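Local coordinates for Succinylglutamatedesuccinylase/aspartoacylase (Rhodobacter sphaeroides 2.4.1, PDB 3CDX), which probably hydrolyses linear amides as a metal-dependent enzyme of the succinylglutamate desuccinylase/aspartoacylase family, and holds a calcium ion in this crystal, at residues V270-T275 and D331-V336; I15-D20 and I43-V48; V226-R231 and T249-G254. All blocks are in the same frame, centred on the assembly; numbering follows the deposited sequence.

Contact 1 of 3, residues V270-T275 and D331-V336; sequences VMAPRT and DAVAVV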
loop_
_atom_site.group_PDB
_atom_site.type_symbol
_atom_site.label_atom_id
_atom_site.label_comp_id
_atom_site.label_asym_id
_atom_site.label_seq_id
_atom_site.Cartn_x
_atom_site.Cartn_y
_atom_site.Cartn_z
ATOM N N VAL A 270 -10.707 22.973 21.999
ATOM C CA VAL A 270 -11.998 22.618 21.456
ATOM C C VAL A 270 -11.819 21.316 20.728
ATOM O O VAL A 270 -11.091 21.237 19.740
ATOM C CB VAL A 270 -12.564 23.680 20.493
ATOM C CG1 VAL A 270 -14.020 23.322 20.103
ATOM C CG2 VAL A 270 -12.438 25.046 21.124
ATOM N N MET A 271 -12.502 20.295 21.216
ATOM C CA MET A 271 -12.356 18.954 20.689
ATOM C C MET A 271 -13.551 18.556 19.805
ATOM O O MET A 271 -14.697 18.902 20.091
ATOM C CB MET A 271 -12.197 17.989 21.861
ATOM C CG MET A 271 -11.021 18.353 22.817
ATOM S SD MET A 271 -9.353 18.204 22.164
ATOM C CE MET A 271 -9.221 16.450 21.857
ATOM N N ALA A 272 -13.273 17.849 18.712
ATOM C CA ALA A 272 -14.336 17.242 17.899
ATOM C C ALA A 272 -14.897 15.941 18.538
ATOM O O ALA A 272 -14.150 14.957 18.692
ATOM C CB ALA A 272 -13.816 16.948 16.478
ATOM N N PRO A 273 -16.200 15.923 18.902
ATOM C CA PRO A 273 -16.742 14.675 19.459
ATOM C C PRO A 273 -17.153 13.686 18.388
ATOM O O PRO A 273 -17.394 12.511 18.676
ATOM C CB PRO A 273 -17.981 15.146 20.240
ATOM C CG PRO A 273 -18.087 16.656 20.005
ATOM C CD PRO A 273 -17.209 16.997 18.887
ATOM N N ARG A 274 -17.283 14.171 17.160
ATOM C CA ARG A 274 -17.674 13.313 16.066
ATOM C C ARG A 274 -16.787 13.585 14.862
ATOM O O ARG A 274 -16.249 14.684 14.696
ATOM C CB ARG A 274 -19.163 13.483 15.699
ATOM C CG ARG A 274 -20.205 13.086 16.774
ATOM C CD ARG A 274 -20.318 11.560 17.056
ATOM N NE ARG A 274 -21.151 11.322 18.238
ATOM C CZ ARG A 274 -21.121 10.239 19.026
ATOM N NH1 ARG A 274 -20.289 9.229 18.797
ATOM N NH2 ARG A 274 -21.940 10.174 20.075
ATOM N N THR A 275 -16.612 12.558 14.043
ATOM C CA THR A 275 -16.015 12.729 12.719
ATOM C C THR A 275 -16.976 13.459 11.761
ATOM O O THR A 275 -18.145 13.100 11.633
ATOM C CB THR A 275 -15.555 11.374 12.193
ATOM O OG1 THR A 275 -14.539 10.885 13.077
ATOM C CG2 THR A 275 -14.969 11.487 10.750
ATOM N N ASP A 331 -9.973 14.899 17.572
ATOM C CA ASP A 331 -9.018 15.937 17.133
ATOM C C ASP A 331 -9.380 17.207 17.853
ATOM O O ASP A 331 -10.554 17.466 18.130
ATOM C CB ASP A 331 -9.157 16.260 15.632
ATOM C CG ASP A 331 -8.652 15.142 14.699
ATOM O OD1 ASP A 331 -7.919 14.223 15.129
ATOM O OD2 ASP A 331 -8.997 15.208 13.498
ATOM N N ALA A 332 -8.386 18.042 18.124
ATOM C CA ALA A 332 -8.697 19.408 18.555
ATOM C C ALA A 332 -8.950 20.228 17.288
ATOM O O ALA A 332 -8.255 20.047 16.281
ATOM C CB ALA A 332 -7.540 19.989 19.355
ATOM N N VAL A 333 -9.927 21.125 17.319
ATOM C CA VAL A 333 -10.174 22.008 16.168
ATOM C C VAL A 333 -9.727 23.459 16.463
ATOM O O VAL A 333 -9.710 24.331 15.578
ATOM C CB VAL A 333 -11.634 21.892 15.682
ATOM C CG1 VAL A 333 -11.888 20.469 15.150
ATOM C CG2 VAL A 333 -12.638 22.234 16.785
ATOM N N ALA A 334 -9.338 23.678 17.720
ATOM C CA ALA A 334 -8.826 24.950 18.223
ATOM C C ALA A 334 -8.184 24.719 19.575
ATOM O O ALA A 334 -8.626 23.880 20.361
ATOM C CB ALA A 334 -9.935 26.029 18.344
ATOM N N VAL A 335 -7.124 25.474 19.814
ATOM C CA VAL A 335 -6.463 25.584 21.094
ATOM C C VAL A 335 -6.336 27.087 21.322
ATOM O O VAL A 335 -5.780 27.818 20.478
ATOM C CB VAL A 335 -5.073 24.952 21.076
ATOM C CG1 VAL A 335 -4.431 25.036 22.491
ATOM C CG2 VAL A 335 -5.142 23.506 20.581
ATOM N N VAL A 336 -6.875 27.525 22.458
ATOM C CA VAL A 336 -6.891 28.955 22.842
ATOM C C VAL A 336 -5.775 29.257 23.859
ATOM O O VAL A 336 -5.577 28.499 24.839
ATOM C CB VAL A 336 -8.300 29.325 23.389
ATOM C CG1 VAL A 336 -8.408 30.801 23.818
ATOM C CG2 VAL A 336 -9.354 28.971 22.329
#
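V270 holds CG1 anti to its backbone N (chi1 -172°) and CG2 beside that nitrogen, which gives each methyl a different partner: CG1 meets CG2 of V333 at 3.8 Å, and CG2 meets CB of A334 at 3.9 Å. In M271 the chain bends at chi2 (-67°), and the sulphur it places comes within 3.8 Å of CB of A332, with the CE methyl folding back by D331. In the pairing V270 and A334 point to one face, M271 and A332 to the other. Three backbone bonds fix the alignment. V270 N gives to O of A334 at 2.8 Å, while V270 O takes the N-H of V333 at 2.7 Å in the return direction. A272 N reaches O of D331 at 2.8 Å and is almost straight, with 174° at the hydrogen. The partners reveal a beta bulge in an antiparallel pair: V270 is matched with A334 but M271 with A332, so V333 is the extra residue, and the chain turns a corner there. Its CG2, set between its own backbone N and carbonyl carbon, lies 3.5 Å from O of V270. That oxygen is also approached by CA of A332 at 3.2 Å, a CA-H...O contact beside the stronger N-H bond. The pair joins strand 259-271 to strand 332-339, both in the C-terminal, beta-rich part of the chain. L310 of strand 308-311 touches both V270 and V333, and V327 of strand 326-327 touches A272 and V333, so residues at the bulge pack against the neighbouring four-stranded antiparallel sheet. The carboxylate of D331 turns to other partners: OD2 accepts from the backbone N of T328, and OD1 is hydrogen-bonded to OG of S36 of a second subunit.

Contact 2 of 3, residues I15-D20 and I43-V48; sequences IDFDRD and IPITVV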
loop_
_atom_site.group_PDB
_atom_site.type_symbol
_atom_site.label_atom_id
_atom_site.label_comp_id
_atom_site.label_asym_id
_atom_site.label_seq_id
_atom_site.Cartn_x
_atom_site.Cartn_y
_atom_site.Cartn_z
ATOM N N ILE A 15 32.595 16.111 10.201
ATOM C CA ILE A 15 32.827 17.496 10.608
ATOM C C ILE A 15 33.576 17.580 11.953
ATOM O O ILE A 15 33.247 16.883 12.903
ATOM C CB ILE A 15 31.490 18.295 10.630
ATOM C CG1 ILE A 15 30.934 18.343 9.196
ATOM C CG2 ILE A 15 31.705 19.667 11.262
ATOM C CD1 ILE A 15 29.714 19.169 8.953
ATOM N N ASP A 16 34.608 18.403 12.018
ATOM C CA ASP A 16 35.319 18.630 13.270
ATOM C C ASP A 16 34.712 19.857 13.889
ATOM O O ASP A 16 35.047 20.984 13.521
ATOM C CB ASP A 16 36.831 18.845 13.002
ATOM C CG ASP A 16 37.649 19.100 14.280
ATOM O OD1 ASP A 16 37.096 19.271 15.391
ATOM O OD2 ASP A 16 38.890 19.129 14.166
ATOM N N PHE A 17 33.815 19.629 14.841
ATOM C CA PHE A 17 33.043 20.695 15.483
ATOM C C PHE A 17 33.871 21.653 16.369
ATOM O O PHE A 17 33.386 22.719 16.747
ATOM C CB PHE A 17 31.863 20.093 16.253
ATOM C CG PHE A 17 30.794 19.477 15.358
ATOM C CD1 PHE A 17 29.733 20.257 14.862
ATOM C CD2 PHE A 17 30.842 18.128 15.026
ATOM C CE1 PHE A 17 28.728 19.686 14.038
ATOM C CE2 PHE A 17 29.858 17.550 14.228
ATOM C CZ PHE A 17 28.795 18.335 13.722
ATOM N N ASP A 18 35.122 21.283 16.659
ATOM C CA ASP A 18 36.053 22.118 17.433
ATOM C C ASP A 18 36.957 22.984 16.545
ATOM O O ASP A 18 37.730 23.794 17.050
ATOM C CB ASP A 18 36.930 21.245 18.330
ATOM C CG ASP A 18 36.134 20.508 19.396
ATOM O OD1 ASP A 18 35.215 21.119 19.989
ATOM O OD2 ASP A 18 36.447 19.310 19.658
ATOM N N ARG A 19 36.864 22.811 15.226
ATOM C CA ARG A 19 37.721 23.522 14.301
ATOM C C ARG A 19 37.132 24.873 13.917
ATOM O O ARG A 19 35.965 24.958 13.529
ATOM C CB ARG A 19 37.931 22.676 13.059
ATOM C CG ARG A 19 38.913 23.249 12.052
ATOM C CD ARG A 19 39.379 22.138 11.127
ATOM N NE ARG A 19 38.718 22.158 9.828
ATOM C CZ ARG A 19 38.538 21.086 9.054
ATOM N NH1 ARG A 19 37.933 21.227 7.872
ATOM N NH2 ARG A 19 38.950 19.873 9.459
ATOM N N ASP A 20 37.938 25.932 14.023
ATOM C CA ASP A 20 37.497 27.266 13.619
ATOM C C ASP A 20 37.286 27.370 12.110
ATOM O O ASP A 20 37.989 26.740 11.335
ATOM C CB ASP A 20 38.506 28.337 14.034
ATOM C CG ASP A 20 38.374 28.759 15.486
ATOM O OD1 ASP A 20 37.437 28.324 16.199
ATOM O OD2 ASP A 20 39.238 29.547 15.912
ATOM N N ILE A 43 22.204 14.132 5.538
ATOM C CA ILE A 43 21.517 15.106 6.362
ATOM C C ILE A 43 22.424 16.346 6.418
ATOM O O ILE A 43 23.494 16.302 7.019
ATOM C CB ILE A 43 21.267 14.580 7.806
ATOM C CG1 ILE A 43 20.708 13.154 7.849
ATOM C CG2 ILE A 43 20.422 15.609 8.647
ATOM C CD1 ILE A 43 19.236 12.947 7.590
ATOM N N PRO A 44 22.002 17.449 5.790
ATOM C CA PRO A 44 22.840 18.670 5.813
ATOM C C PRO A 44 23.155 19.253 7.214
ATOM O O PRO A 44 22.256 19.425 8.041
ATOM C CB PRO A 44 22.054 19.674 4.945
ATOM C CG PRO A 44 20.682 19.100 4.778
ATOM C CD PRO A 44 20.770 17.621 4.980
ATOM N N ILE A 45 24.442 19.539 7.442
ATOM C CA ILE A 45 24.948 20.185 8.677
ATOM C C ILE A 45 26.022 21.213 8.293
ATOM O O ILE A 45 26.978 20.878 7.569
ATOM C CB ILE A 45 25.678 19.200 9.648
ATOM C CG1 ILE A 45 24.790 18.057 10.106
ATOM C CG2 ILE A 45 26.251 19.957 10.890
ATOM C CD1 ILE A 45 25.575 16.957 10.866
ATOM N N THR A 46 25.824 22.460 8.743
ATOM C CA THR A 46 26.770 23.553 8.567
ATOM C C THR A 46 27.149 24.042 9.967
ATOM O O THR A 46 26.280 24.219 10.845
ATOM C CB THR A 46 26.184 24.738 7.735
ATOM O OG1 THR A 46 25.720 24.262 6.465
ATOM C CG2 THR A 46 27.263 25.809 7.454
ATOM N N VAL A 47 28.452 24.217 10.183
ATOM C CA VAL A 47 28.973 24.731 11.460
ATOM C C VAL A 47 29.901 25.878 11.146
ATOM O O VAL A 47 30.767 25.768 10.250
ATOM C CB VAL A 47 29.681 23.653 12.339
ATOM C CG1 VAL A 47 30.925 23.097 11.646
ATOM C CG2 VAL A 47 30.070 24.225 13.720
ATOM N N VAL A 48 29.670 26.987 11.849
ATOM C CA VAL A 48 30.569 28.141 11.830
ATOM C C VAL A 48 31.111 28.309 13.258
ATOM O O VAL A 48 30.343 28.434 14.222
ATOM C CB VAL A 48 29.849 29.447 11.343
ATOM C CG1 VAL A 48 30.777 30.640 11.404
ATOM C CG2 VAL A 48 29.312 29.288 9.928
#
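I15 CG2 is flanked by two side chains at once: it sits 3.9 Å above the plane of the F17 ring, over its centre, and 3.5 Å from CG1 of V47. The ring belongs to the same loop, two residues on, so this methyl-on-ring packing lies within the loop itself. I15 and V47 run alongside each other with their side chains pointing opposite ways, V47 CG1 set between its own backbone N and carbonyl carbon (chi1 63°). At the far end of I15, CD1 comes within 3.5 Å of the carbonyl O of I45 and 4.0 Å of its CG2. That same I45 methyl lies at the edge of the F17 ring, 4.0 Å from CE1, and the two side chains cross at about a right angle. No hydrogen bond joins the segments, which leaves the contact to apolar groups. F17 itself sits in a type I turn from D16 to R19, with D16 OD1 accepting from D18 N in an Asx turn. I45 and V47 lie on strand 40-50, bonded through its backbone to strand 21-30 on one side and strand 87-92 on the other; the loop packs on them just before entering strand 21-30.

Contact 3 of 3, residues V226-R231 and T249-G254; sequences VRIGKR and TAQRGG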
loop_
_atom_site.group_PDB
_atom_site.type_symbol
_atom_site.label_atom_id
_atom_site.label_comp_id
_atom_site.label_asym_id
_atom_site.label_seq_id
_atom_site.Cartn_x
_atom_site.Cartn_y
_atom_site.Cartn_z
ATOM N N VAL A 226 7.879 32.818 7.580
ATOM C CA VAL A 226 9.248 32.791 7.072
ATOM C C VAL A 226 9.984 34.068 7.541
ATOM O O VAL A 226 11.138 33.987 7.960
ATOM C CB VAL A 226 9.268 32.696 5.531
ATOM C CG1 VAL A 226 10.660 32.949 4.971
ATOM C CG2 VAL A 226 8.712 31.314 5.031
ATOM N N ARG A 227 9.317 35.226 7.469
ATOM C CA ARG A 227 9.913 36.496 7.873
ATOM C C ARG A 227 10.230 36.487 9.382
ATOM O O ARG A 227 11.296 36.833 9.770
ATOM C CB ARG A 227 8.975 37.677 7.544
ATOM C CG ARG A 227 9.618 39.094 7.834
ATOM C CD ARG A 227 8.634 40.273 7.576
ATOM N NE ARG A 227 7.461 40.185 8.459
ATOM C CZ ARG A 227 7.445 40.566 9.743
ATOM N NH1 ARG A 227 8.532 41.066 10.320
ATOM N NH2 ARG A 227 6.347 40.443 10.459
ATOM N N ILE A 228 9.285 36.058 10.205
ATOM C CA ILE A 228 9.465 36.053 11.660
ATOM C C ILE A 228 10.543 35.048 12.075
ATOM O O ILE A 228 11.382 35.335 12.939
ATOM C CB ILE A 228 8.106 35.848 12.372
ATOM C CG1 ILE A 228 7.249 37.124 12.244
ATOM C CG2 ILE A 228 8.264 35.364 13.835
ATOM C CD1 ILE A 228 7.707 38.337 13.098
ATOM N N GLY A 229 10.556 33.891 11.422
ATOM C CA GLY A 229 11.581 32.889 11.666
ATOM C C GLY A 229 12.981 33.297 11.255
ATOM O O GLY A 229 13.926 33.097 12.009
ATOM N N LYS A 230 13.142 33.868 10.071
ATOM C CA LYS A 230 14.447 34.368 9.636
ATOM C C LYS A 230 14.999 35.439 10.609
ATOM O O LYS A 230 16.160 35.365 11.059
ATOM C CB LYS A 230 14.349 34.994 8.249
ATOM C CG LYS A 230 14.296 34.021 7.036
ATOM C CD LYS A 230 14.375 34.800 5.683
ATOM C CE LYS A 230 14.738 33.878 4.522
ATOM N NZ LYS A 230 14.961 34.546 3.190
ATOM N N ARG A 231 14.183 36.446 10.920
ATOM C CA ARG A 231 14.580 37.464 11.919
ATOM C C ARG A 231 14.843 36.835 13.312
ATOM O O ARG A 231 15.765 37.220 13.996
ATOM C CB ARG A 231 13.530 38.577 11.993
ATOM C CG ARG A 231 13.936 39.800 12.849
ATOM C CD ARG A 231 12.827 40.814 12.985
ATOM N NE ARG A 231 11.790 40.386 13.908
ATOM C CZ ARG A 231 10.763 41.148 14.274
ATOM N NH1 ARG A 231 10.652 42.381 13.810
ATOM N NH2 ARG A 231 9.873 40.697 15.125
ATOM N N THR A 249 12.501 43.486 17.432
ATOM C CA THR A 249 11.335 42.840 18.023
ATOM C C THR A 249 10.036 43.590 17.738
ATOM O O THR A 249 8.981 43.240 18.285
ATOM C CB THR A 249 11.520 42.678 19.553
ATOM O OG1 THR A 249 11.620 43.964 20.174
ATOM C CG2 THR A 249 12.788 41.858 19.898
ATOM N N ALA A 250 10.121 44.639 16.911
ATOM C CA ALA A 250 8.958 45.404 16.460
ATOM C C ALA A 250 8.002 44.447 15.747
ATOM O O ALA A 250 8.426 43.581 15.001
ATOM C CB ALA A 250 9.386 46.554 15.510
ATOM N N GLN A 251 6.717 44.599 16.010
ATOM C CA GLN A 251 5.722 43.704 15.458
ATOM C C GLN A 251 4.978 44.431 14.361
ATOM O O GLN A 251 4.895 45.677 14.374
ATOM C CB GLN A 251 4.772 43.230 16.559
ATOM C CG GLN A 251 5.511 42.530 17.715
ATOM C CD GLN A 251 6.274 41.293 17.256
ATOM O OE1 GLN A 251 5.809 40.536 16.391
ATOM N NE2 GLN A 251 7.458 41.099 17.807
ATOM N N ARG A 252 4.464 43.670 13.402
ATOM C CA ARG A 252 3.710 44.257 12.302
ATOM C C ARG A 252 2.564 45.097 12.827
ATOM O O ARG A 252 2.270 46.151 12.292
ATOM C CB ARG A 252 3.144 43.188 11.348
ATOM C CG ARG A 252 2.593 43.813 10.071
ATOM C CD ARG A 252 2.075 42.778 9.113
ATOM N NE ARG A 252 3.172 42.131 8.431
ATOM C CZ ARG A 252 3.750 42.584 7.332
ATOM N NH1 ARG A 252 3.322 43.707 6.760
ATOM N NH2 ARG A 252 4.767 41.906 6.800
ATOM N N GLY A 253 1.899 44.610 13.864
ATOM C CA GLY A 253 0.700 45.269 14.356
ATOM C C GLY A 253 1.035 46.503 15.166
ATOM O O GLY A 253 0.144 47.138 15.730
ATOM N N GLY A 254 2.323 46.826 15.253
ATOM C CA GLY A 254 2.748 47.989 16.022
ATOM C C GLY A 254 3.578 47.734 17.262
ATOM O O GLY A 254 4.522 48.491 17.527
HETATM O O HOH W 1 4.653 40.758 13.501
#
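A250 O is gripped by both terminal nitrogens of R231, NH1 at 2.8 Å and NH2 at 3.2 Å, in an end-on bidentate approach to a single atom. The NH1 bond is the straighter, with 162° at the hydrogen, and its donor lies in the carbonyl plane, whereas NH2 stands above that plane. The oxygen itself lies in the guanidinium plane. R231 reaches it from helix 223-239 with CG anti to the backbone N (chi1 -171°), followed by a bend at chi3. One face of its guanidinium has CA of T249 3.8 Å above the plane, and the opposite face has NH1 of R227 4.3 Å above it, both offset toward the rim. NH2 of R231 also bonds G183 O, which accepts from NE2 of Q251 as well, so helix and loop share this acceptor. An alanine in place of R231 removes both donors to A250 O and the bond to G183 O, and would probably weaken the hold of the helix on this loop. One turn back on the helix, NE of R227 lies 3.6 Å from NH2 of R252, with the guanidinium planes 81° apart. E224, whose OE2 pairs with R227 NH2 and OE1 with R252 NH2, probably offsets these like charges. A water beside them donates to OE1 of Q251 at 3.1 Å, accepts from N of R252 at 2.9 Å, and has a weak link to NH2 of R227. The contact therefore clasps the helix to the surface loop that carries the chain from it toward strand 259-271. With two arginines meeting the loop through a carbonyl, a shared glutamate and a water, the attachment rests largely on charged and polar groups.

Along the chain contact 2 comes first, then contact 3, then contact 1, each closing before the next opens. Contacts 1 and 2 lie on opposite sides of the chain's centre, their own centres 43 Å apart. Contact 3 is about 29 Å, centre to centre, from either, and no two contacts touch: the nearest atoms are about 15 Å apart for contacts 2 and 3, and about 17 Å for contacts 1 and 3. Contact 2 packs the N-terminal loop on strand 40-50; contact 3 fastens helix 223-239 to the connection leading to strand 259-271, which contact 1 then pairs with strand 332-339. They thus join separate parts of the fold, all three away from the calcium site.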